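Local coordinates for protein coenzyme A transferase (Yersinia pestis, PDB 3QLI) that probably transfers coenzyme A between carboxylic acids, such as acetate, and their acyl-CoA thioesters, at residues A[216-219]-A[220-223]; A[402-406]-A[407-411]; A[425-428]-A[429-433]; A[439-442]-A[443-446]. All coordinates share one frame; numbering follows the deposited sequence.

Four local contacts, none enclosing another, follow in series along the chain. Interaction 1 leads the loop after strand 201-204 into helix 220-230. Interaction 2 is a tight turn in the loop that runs into strand 411-414 of the mixed sheet. Interaction 3 opens helix 426-434, and interaction 4 forms the first turns of the next helix, 439-451. Interactions 2 and 3 touch directly, Arg406 O lying 2.9 Å from Arg429 NH1 in a probable hydrogen bond, and both meet the second subunit. Interactions 3 and 4 approach to about 6 Å between nearest atoms, whereas interaction 1 touches none of the others and comes nearest to interaction 4, about 10 Å between nearest atoms.

Interaction 1 of 4, residues A[216-219]-A[220-223]; sequences SAIP and EYTS
Ile218 lies over one face of the Tyr221 ring where the loop 216-219 runs into helix 220-230, an example of a residue ahead of a helix packing back on its first turn. The contact is a CH-pi interaction: Ile218 CG1 sits 3.5 Å from the Tyr221 ring centroid, only 8° off the ring normal. The chi1 of Ile218, 60°, sets CG1 between the backbone N and the carbonyl carbon, and from there CD1 continues over the ring to Tyr221 CE1. Ala217 CA comes at the ring obliquely, and its CB is 4.0 Å from Tyr221 CD2. Glu220 crosses the isoleucine at a slant; its chain is bent at chi2 (93°), which folds the carboxylate back until OE1 is 3.4 Å from Pro219 CD. Tyr221 also packs on Leu245, Leu248 and Ala244, the last seen to bind CoA in a crystal structure of this protein, though none is bound to this chain. Beneath the side chains, Tyr221 N donates to Ile218 O (3.1 Å) and Thr222 N to Pro219 O (3.0 Å). Two waters extend this polar edge: one joins Ile218 O to Thr222 OG1, and the other donates to Pro219 O at 2.9 Å while accepting from Ser223 N.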
# COMPACT_ATOMS: atom_id res chain seq x y z
N SER A 216 -3.45 -31.03 -9.62
CA SER A 216 -4.58 -31.25 -10.51
C SER A 216 -5.50 -30.03 -10.49
O SER A 216 -5.65 -29.37 -9.46
CB SER A 216 -5.35 -32.50 -10.09
OG SER A 216 -5.72 -32.41 -8.73
N ALA A 217 -6.11 -29.73 -11.63
CA ALA A 217 -7.06 -28.62 -11.71
C ALA A 217 -8.40 -29.03 -11.12
O ALA A 217 -8.78 -30.20 -11.18
CB ALA A 217 -7.22 -28.16 -13.14
N ILE A 218 -9.12 -28.07 -10.55
CA ILE A 218 -10.49 -28.32 -10.13
C ILE A 218 -11.44 -27.86 -11.22
O ILE A 218 -11.06 -27.08 -12.10
CB ILE A 218 -10.83 -27.65 -8.78
CG1 ILE A 218 -10.64 -26.14 -8.86
CG2 ILE A 218 -9.96 -28.23 -7.67
CD1 ILE A 218 -10.84 -25.43 -7.53
N PRO A 219 -12.68 -28.34 -11.20
CA PRO A 219 -13.59 -27.96 -12.28
C PRO A 219 -13.75 -26.43 -12.41
O PRO A 219 -13.79 -25.92 -13.53
CB PRO A 219 -14.92 -28.61 -11.87
CG PRO A 219 -14.51 -29.77 -10.99
CD PRO A 219 -13.31 -29.28 -10.24
N GLU A 220 -13.85 -25.72 -11.29
CA GLU A 220 -14.11 -24.27 -11.32
C GLU A 220 -13.09 -23.50 -12.14
O GLU A 220 -13.38 -22.41 -12.62
CB GLU A 220 -14.17 -23.68 -9.91
CG GLU A 220 -15.31 -24.23 -9.07
CD GLU A 220 -14.88 -25.42 -8.23
OE1 GLU A 220 -14.24 -26.35 -8.77
OE2 GLU A 220 -15.19 -25.43 -7.02
N TYR A 221 -11.89 -24.06 -12.30
CA TYR A 221 -10.81 -23.37 -13.00
C TYR A 221 -11.10 -23.21 -14.48
O TYR A 221 -10.55 -22.33 -15.12
CB TYR A 221 -9.48 -24.11 -12.83
CG TYR A 221 -8.84 -24.01 -11.45
CD1 TYR A 221 -9.36 -23.15 -10.49
CD2 TYR A 221 -7.73 -24.77 -11.12
CE1 TYR A 221 -8.78 -23.06 -9.22
CE2 TYR A 221 -7.14 -24.69 -9.86
CZ TYR A 221 -7.67 -23.83 -8.92
OH TYR A 221 -7.09 -23.76 -7.67
N THR A 222 -11.93 -24.08 -15.03
CA THR A 222 -12.26 -23.96 -16.44
C THR A 222 -12.96 -22.64 -16.69
O THR A 222 -12.54 -21.86 -17.53
CB THR A 222 -13.10 -25.13 -16.96
OG1 THR A 222 -12.33 -26.34 -16.86
CG2 THR A 222 -13.49 -24.91 -18.42
N SER A 223 -14.03 -22.38 -15.93
CA SER A 223 -14.77 -21.14 -16.11
C SER A 223 -13.91 -19.94 -15.72
O SER A 223 -13.89 -18.92 -16.40
CB SER A 223 -16.03 -21.13 -15.24
OG SER A 223 -16.54 -19.80 -15.15
O HOH W 1 -10.50 -27.24 -14.87
O HOH W 2 -15.94 -24.30 -14.63

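Interaction 2 of 4, residues A[402-406]-A[407-411]; sequences VTTPR and IDTHY
The Asp408 carboxylate brings one oxygen, OD2, against the Pro405 ring, 3.5 Å from CG and almost as near to CD, while OD1 bonds to Asn127 of the second subunit. Its chi1 of -68° keeps CG beside the backbone N, on the side where OD2 meets the proline. Farther along, the His410 ring has Tyr411 CD2 over the centre of one face, 3.5 Å above its plane, and meets Tyr371 edge-to-face. On the proline, CB also faces Ile407 CG1 at 3.9 Å. The backbone beneath is a type I beta turn spanning 405-408, in the loop that enters strand 411-414. Asp408 N donates to Pro405 O from well above the carbonyl plane (2.9 Å); an i+4 to i bond from Thr409 N overlaps the turn, nearly along the C=O axis but long (3.3 Å) and bent (137°). Just upstream, Thr403 and Thr404 both face Cys347 in a classic beta bulge. Thr404 and Thr409 cross at about a right angle, with Thr404 CG2 3.5 Å from Thr409 OG1. The hydroxyl of Thr404 bonds to Gln363, seen to bind CoA in a crystal structure of this protein, and that of Thr409 to Gly345 O. A water donates to both Arg406 O (2.9 Å) and Thr409 O.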
# COMPACT_ATOMS: atom_id res chain seq x y z
N VAL A 402 -6.16 -7.87 6.63
CA VAL A 402 -6.40 -8.52 5.34
C VAL A 402 -5.13 -8.60 4.49
O VAL A 402 -4.09 -8.07 4.87
CB VAL A 402 -7.50 -7.79 4.56
CG1 VAL A 402 -8.76 -7.73 5.41
CG2 VAL A 402 -7.04 -6.38 4.18
N THR A 403 -5.20 -9.29 3.35
CA THR A 403 -4.08 -9.33 2.43
C THR A 403 -4.18 -8.18 1.44
O THR A 403 -3.23 -7.41 1.28
CB THR A 403 -4.02 -10.65 1.66
OG1 THR A 403 -3.96 -11.73 2.60
CG2 THR A 403 -2.77 -10.69 0.79
N THR A 404 -5.32 -8.08 0.77
CA THR A 404 -5.59 -6.94 -0.11
C THR A 404 -6.74 -6.14 0.46
O THR A 404 -7.86 -6.65 0.58
CB THR A 404 -5.95 -7.41 -1.56
OG1 THR A 404 -4.85 -8.15 -2.11
CG2 THR A 404 -6.21 -6.23 -2.46
N PRO A 405 -6.47 -4.87 0.82
CA PRO A 405 -7.47 -3.98 1.43
C PRO A 405 -8.59 -3.68 0.45
O PRO A 405 -8.37 -3.67 -0.77
CB PRO A 405 -6.67 -2.69 1.68
CG PRO A 405 -5.24 -3.13 1.73
CD PRO A 405 -5.16 -4.22 0.71
N ARG A 406 -9.79 -3.42 0.97
CA ARG A 406 -10.90 -3.13 0.08
C ARG A 406 -10.64 -1.86 -0.73
O ARG A 406 -11.23 -1.67 -1.78
CB ARG A 406 -12.20 -2.98 0.86
CG ARG A 406 -12.29 -1.70 1.70
CD ARG A 406 -13.71 -1.48 2.21
NE ARG A 406 -13.75 -0.64 3.40
CZ ARG A 406 -14.86 -0.37 4.09
NH1 ARG A 406 -16.03 -0.85 3.69
NH2 ARG A 406 -14.80 0.39 5.17
N ILE A 407 -9.75 -0.99 -0.25
CA ILE A 407 -9.50 0.24 -1.01
C ILE A 407 -8.62 -0.01 -2.23
O ILE A 407 -8.49 0.85 -3.08
CB ILE A 407 -8.87 1.36 -0.15
CG1 ILE A 407 -7.54 0.89 0.45
CG2 ILE A 407 -9.87 1.84 0.92
CD1 ILE A 407 -6.85 1.94 1.31
N ASP A 408 -7.97 -1.17 -2.28
CA ASP A 408 -7.07 -1.49 -3.39
C ASP A 408 -7.59 -2.50 -4.40
O ASP A 408 -7.09 -2.58 -5.52
CB ASP A 408 -5.73 -1.98 -2.85
CG ASP A 408 -4.95 -0.90 -2.14
OD1 ASP A 408 -4.77 0.19 -2.72
OD2 ASP A 408 -4.52 -1.13 -0.99
N THR A 409 -8.60 -3.28 -4.02
CA THR A 409 -9.10 -4.30 -4.93
C THR A 409 -9.66 -3.68 -6.20
O THR A 409 -10.34 -2.66 -6.17
CB THR A 409 -10.17 -5.19 -4.26
OG1 THR A 409 -9.66 -5.68 -3.01
CG2 THR A 409 -10.51 -6.37 -5.16
N HIS A 410 -9.36 -4.31 -7.33
CA HIS A 410 -9.81 -3.83 -8.62
C HIS A 410 -10.87 -4.77 -9.19
O HIS A 410 -12.06 -4.48 -9.13
CB HIS A 410 -8.63 -3.75 -9.59
CG HIS A 410 -8.94 -3.07 -10.88
ND1 HIS A 410 -8.11 -3.14 -11.98
CD2 HIS A 410 -10.00 -2.31 -11.26
CE1 HIS A 410 -8.64 -2.45 -12.98
NE2 HIS A 410 -9.78 -1.94 -12.56
N TYR A 411 -10.41 -5.89 -9.71
CA TYR A 411 -11.29 -6.89 -10.29
C TYR A 411 -11.24 -8.19 -9.52
O TYR A 411 -10.16 -8.71 -9.26
CB TYR A 411 -10.83 -7.22 -11.71
CG TYR A 411 -11.43 -6.40 -12.83
CD1 TYR A 411 -12.66 -6.74 -13.37
CD2 TYR A 411 -10.76 -5.31 -13.36
CE1 TYR A 411 -13.21 -6.00 -14.40
CE2 TYR A 411 -11.30 -4.57 -14.38
CZ TYR A 411 -12.53 -4.92 -14.90
OH TYR A 411 -13.07 -4.17 -15.92
O HOH W 3 -10.86 -0.83 -4.50

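Interaction 3 of 4, residues A[425-428]-A[429-433]; sequences SSTE and RALRI
Ser425 is engaged through three groups at once at the head of helix 426-434: its carbonyl accepts from Arg429, while its backbone N and hydroxyl form a capping box with Glu428. In the box, Glu428 N donates to Ser425 OG at 3.1 Å, and Ser425 N returns a nearly straight bond (170°) to the anti lone pair of Glu428 OE1, 2.8 Å away. The Ser425 chi1 of 65° sets OG between the backbone N and the carbonyl carbon, where it accepts from Glu428 N, as befits the N-cap residue. Arg429 N meets Ser425 O at 2.9 Å, nearly head-on, and the arginine's CG lies 3.2 Å from that oxygen. Further along, Ala430, Leu431 and Arg432 continue the i to i+4 ladder. One turn apart, Thr427 and Leu431 run alongside each other in the same direction, with Thr427 CG2 3.9 Å from Leu431 CD1. Glu428 OE2 makes a salt bridge with Arg71 of the second subunit, so this helix start forms part of the dimer interface; Arg429 NH1 also bonds to Thr344 O. The chemistry suggests a division of labour within one carboxylate: OE1 satisfies the backbone N of the N-cap residue, and the helix end probably steadies its negative charge, while OE2 serves the neighbouring chain.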
# COMPACT_ATOMS: atom_id res chain seq x y z
N SER A 425 -19.97 2.12 -4.22
CA SER A 425 -20.26 2.29 -2.80
C SER A 425 -20.21 0.94 -2.10
O SER A 425 -20.17 -0.11 -2.75
CB SER A 425 -21.66 2.88 -2.61
OG SER A 425 -22.65 1.96 -3.08
N SER A 426 -20.23 0.97 -0.77
CA SER A 426 -20.28 -0.26 0.01
C SER A 426 -21.49 -1.12 -0.36
O SER A 426 -21.40 -2.35 -0.39
CB SER A 426 -20.33 0.07 1.50
OG SER A 426 -19.09 0.58 1.93
N THR A 427 -22.61 -0.47 -0.63
CA THR A 427 -23.83 -1.19 -1.02
C THR A 427 -23.68 -1.82 -2.39
O THR A 427 -24.03 -2.98 -2.58
CB THR A 427 -25.05 -0.25 -1.03
OG1 THR A 427 -25.25 0.30 0.28
CG2 THR A 427 -26.31 -1.01 -1.46
N GLU A 428 -23.18 -1.06 -3.35
CA GLU A 428 -23.00 -1.58 -4.70
C GLU A 428 -22.00 -2.74 -4.71
O GLU A 428 -22.20 -3.73 -5.42
CB GLU A 428 -22.54 -0.46 -5.66
CG GLU A 428 -23.62 0.62 -5.90
CD GLU A 428 -23.06 1.87 -6.59
OE1 GLU A 428 -21.93 2.28 -6.28
OE2 GLU A 428 -23.76 2.45 -7.45
N ARG A 429 -20.93 -2.62 -3.92
CA ARG A 429 -19.96 -3.70 -3.79
C ARG A 429 -20.59 -4.97 -3.23
O ARG A 429 -20.44 -6.05 -3.80
CB ARG A 429 -18.79 -3.30 -2.89
CG ARG A 429 -17.89 -2.27 -3.49
CD ARG A 429 -16.72 -1.94 -2.57
NE ARG A 429 -15.76 -1.09 -3.26
CZ ARG A 429 -14.44 -1.26 -3.22
NH1 ARG A 429 -13.93 -2.26 -2.51
NH2 ARG A 429 -13.65 -0.44 -3.89
N ALA A 430 -21.26 -4.85 -2.09
CA ALA A 430 -21.85 -6.02 -1.45
C ALA A 430 -22.82 -6.73 -2.40
O ALA A 430 -22.77 -7.95 -2.55
CB ALA A 430 -22.56 -5.65 -0.14
N LEU A 431 -23.67 -5.97 -3.06
CA LEU A 431 -24.67 -6.56 -3.95
C LEU A 431 -24.01 -7.29 -5.13
O LEU A 431 -24.43 -8.38 -5.50
CB LEU A 431 -25.65 -5.50 -4.47
CG LEU A 431 -26.59 -4.87 -3.43
CD1 LEU A 431 -27.34 -3.69 -4.04
CD2 LEU A 431 -27.59 -5.89 -2.87
N ARG A 432 -22.98 -6.69 -5.71
CA ARG A 432 -22.33 -7.30 -6.87
C ARG A 432 -21.46 -8.49 -6.48
O ARG A 432 -21.38 -9.47 -7.21
CB ARG A 432 -21.55 -6.26 -7.69
CG ARG A 432 -22.46 -5.23 -8.30
CD ARG A 432 -21.75 -4.20 -9.12
NE ARG A 432 -22.74 -3.29 -9.70
CZ ARG A 432 -22.47 -2.32 -10.56
NH1 ARG A 432 -21.21 -2.09 -10.97
NH2 ARG A 432 -23.46 -1.57 -11.02
N ILE A 433 -20.84 -8.40 -5.31
CA ILE A 433 -20.02 -9.49 -4.82
C ILE A 433 -20.83 -10.73 -4.48
O ILE A 433 -20.41 -11.85 -4.75
CB ILE A 433 -19.20 -9.05 -3.59
CG1 ILE A 433 -18.13 -8.03 -4.01
CG2 ILE A 433 -18.58 -10.26 -2.92
CD1 ILE A 433 -17.44 -7.33 -2.83

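Interaction 4 of 4, residues A[439-442]-A[443-446]; sequences PDFR and DELT
The first two turns of helix 439-451 bring together Phe441 with Leu445 and Arg442 with Thr446, partners four residues apart in a helix partly stitched by water. Leu445 N donates nearly end-on to Phe441 O at 3.0 Å. The leucine's CG comes within 3.3 Å of that same oxygen, and CD1 is 4.3 Å from Phe441 CB, a loose apolar contact. At the next step Arg442 O accepts twice, from the backbone N of Thr446 (2.9 Å) and from its OG1, which come to opposite faces of the carbonyl plane. The threonine chi1 of -63° sets OG1 beside its own N, where it can fold back on the preceding turn. Glu444 takes another course: with CG anti to the backbone N (chi1 -173°), its extended chain runs alongside Phe441, and OE2 meets the ring edge at CD1, 4.2 Å away, with carboxylate and ring planes only 17° apart. Two waters stand between carbonyls and amides four residues apart. One donates to Pro439 O and accepts from Asp443 N at 3.0 Å; the second links Asp440 O to Glu444 N in the same way, so that two i to i+4 pairs are joined through solvent. The Arg442 guanidinium has Pro439 CG above one face, toward its rim, bonds to Ala437 O through NE and forms a salt bridge with Glu435 through NH1. Arg442, Leu445 and Thr446 all rest on Ile434, at the end of helix 426-434, which precedes this helix in the chain.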
# COMPACT_ATOMS: atom_id res chain seq x y z
N PRO A 439 -24.66 -20.00 -5.59
CA PRO A 439 -26.08 -19.81 -5.27
C PRO A 439 -26.49 -20.30 -3.87
O PRO A 439 -27.31 -19.64 -3.21
CB PRO A 439 -26.79 -20.60 -6.36
CG PRO A 439 -25.87 -20.45 -7.56
CD PRO A 439 -24.46 -20.50 -6.97
N ASP A 440 -25.91 -21.40 -3.39
CA ASP A 440 -26.28 -21.92 -2.07
C ASP A 440 -26.06 -20.92 -0.93
O ASP A 440 -26.67 -21.06 0.14
CB ASP A 440 -25.51 -23.21 -1.76
CG ASP A 440 -25.90 -24.36 -2.67
OD1 ASP A 440 -26.90 -24.23 -3.41
OD2 ASP A 440 -25.20 -25.40 -2.63
N PHE A 441 -25.20 -19.93 -1.14
CA PHE A 441 -24.83 -19.02 -0.05
C PHE A 441 -25.31 -17.58 -0.24
O PHE A 441 -25.11 -16.74 0.64
CB PHE A 441 -23.31 -19.00 0.15
CG PHE A 441 -22.74 -20.33 0.55
CD1 PHE A 441 -22.88 -20.78 1.86
CD2 PHE A 441 -22.05 -21.11 -0.36
CE1 PHE A 441 -22.34 -22.01 2.24
CE2 PHE A 441 -21.52 -22.34 0.01
CZ PHE A 441 -21.66 -22.79 1.32
N ARG A 442 -25.96 -17.28 -1.35
CA ARG A 442 -26.31 -15.89 -1.64
C ARG A 442 -27.31 -15.29 -0.66
O ARG A 442 -27.19 -14.11 -0.29
CB ARG A 442 -26.75 -15.72 -3.09
CG ARG A 442 -25.61 -15.99 -4.07
CD ARG A 442 -25.94 -15.58 -5.50
NE ARG A 442 -24.99 -16.19 -6.43
CZ ARG A 442 -25.14 -16.24 -7.75
NH1 ARG A 442 -26.22 -15.68 -8.32
NH2 ARG A 442 -24.23 -16.85 -8.50
N ASP A 443 -28.30 -16.08 -0.25
CA ASP A 443 -29.31 -15.57 0.69
C ASP A 443 -28.68 -15.25 2.04
O ASP A 443 -28.98 -14.22 2.65
CB ASP A 443 -30.45 -16.58 0.87
CG ASP A 443 -31.34 -16.68 -0.35
OD1 ASP A 443 -31.16 -15.90 -1.30
OD2 ASP A 443 -32.25 -17.55 -0.34
N GLU A 444 -27.82 -16.14 2.51
CA GLU A 444 -27.16 -15.95 3.79
C GLU A 444 -26.25 -14.72 3.74
O GLU A 444 -26.19 -13.94 4.68
CB GLU A 444 -26.34 -17.18 4.16
CG GLU A 444 -25.76 -17.11 5.56
CD GLU A 444 -25.23 -18.45 6.06
OE1 GLU A 444 -25.14 -18.62 7.30
OE2 GLU A 444 -24.90 -19.31 5.22
N LEU A 445 -25.54 -14.56 2.63
CA LEU A 445 -24.64 -13.41 2.49
C LEU A 445 -25.43 -12.10 2.42
O LEU A 445 -24.98 -11.08 2.94
CB LEU A 445 -23.77 -13.55 1.25
CG LEU A 445 -22.70 -14.63 1.32
CD1 LEU A 445 -22.12 -14.88 -0.08
CD2 LEU A 445 -21.60 -14.21 2.31
N THR A 446 -26.60 -12.13 1.79
CA THR A 446 -27.43 -10.93 1.72
C THR A 446 -27.90 -10.54 3.13
O THR A 446 -27.91 -9.36 3.49
CB THR A 446 -28.65 -11.14 0.80
OG1 THR A 446 -28.20 -11.37 -0.54
CG2 THR A 446 -29.53 -9.90 0.79
O HOH W 4 -28.88 -18.85 -1.12
O HOH W 5 -27.90 -18.95 1.77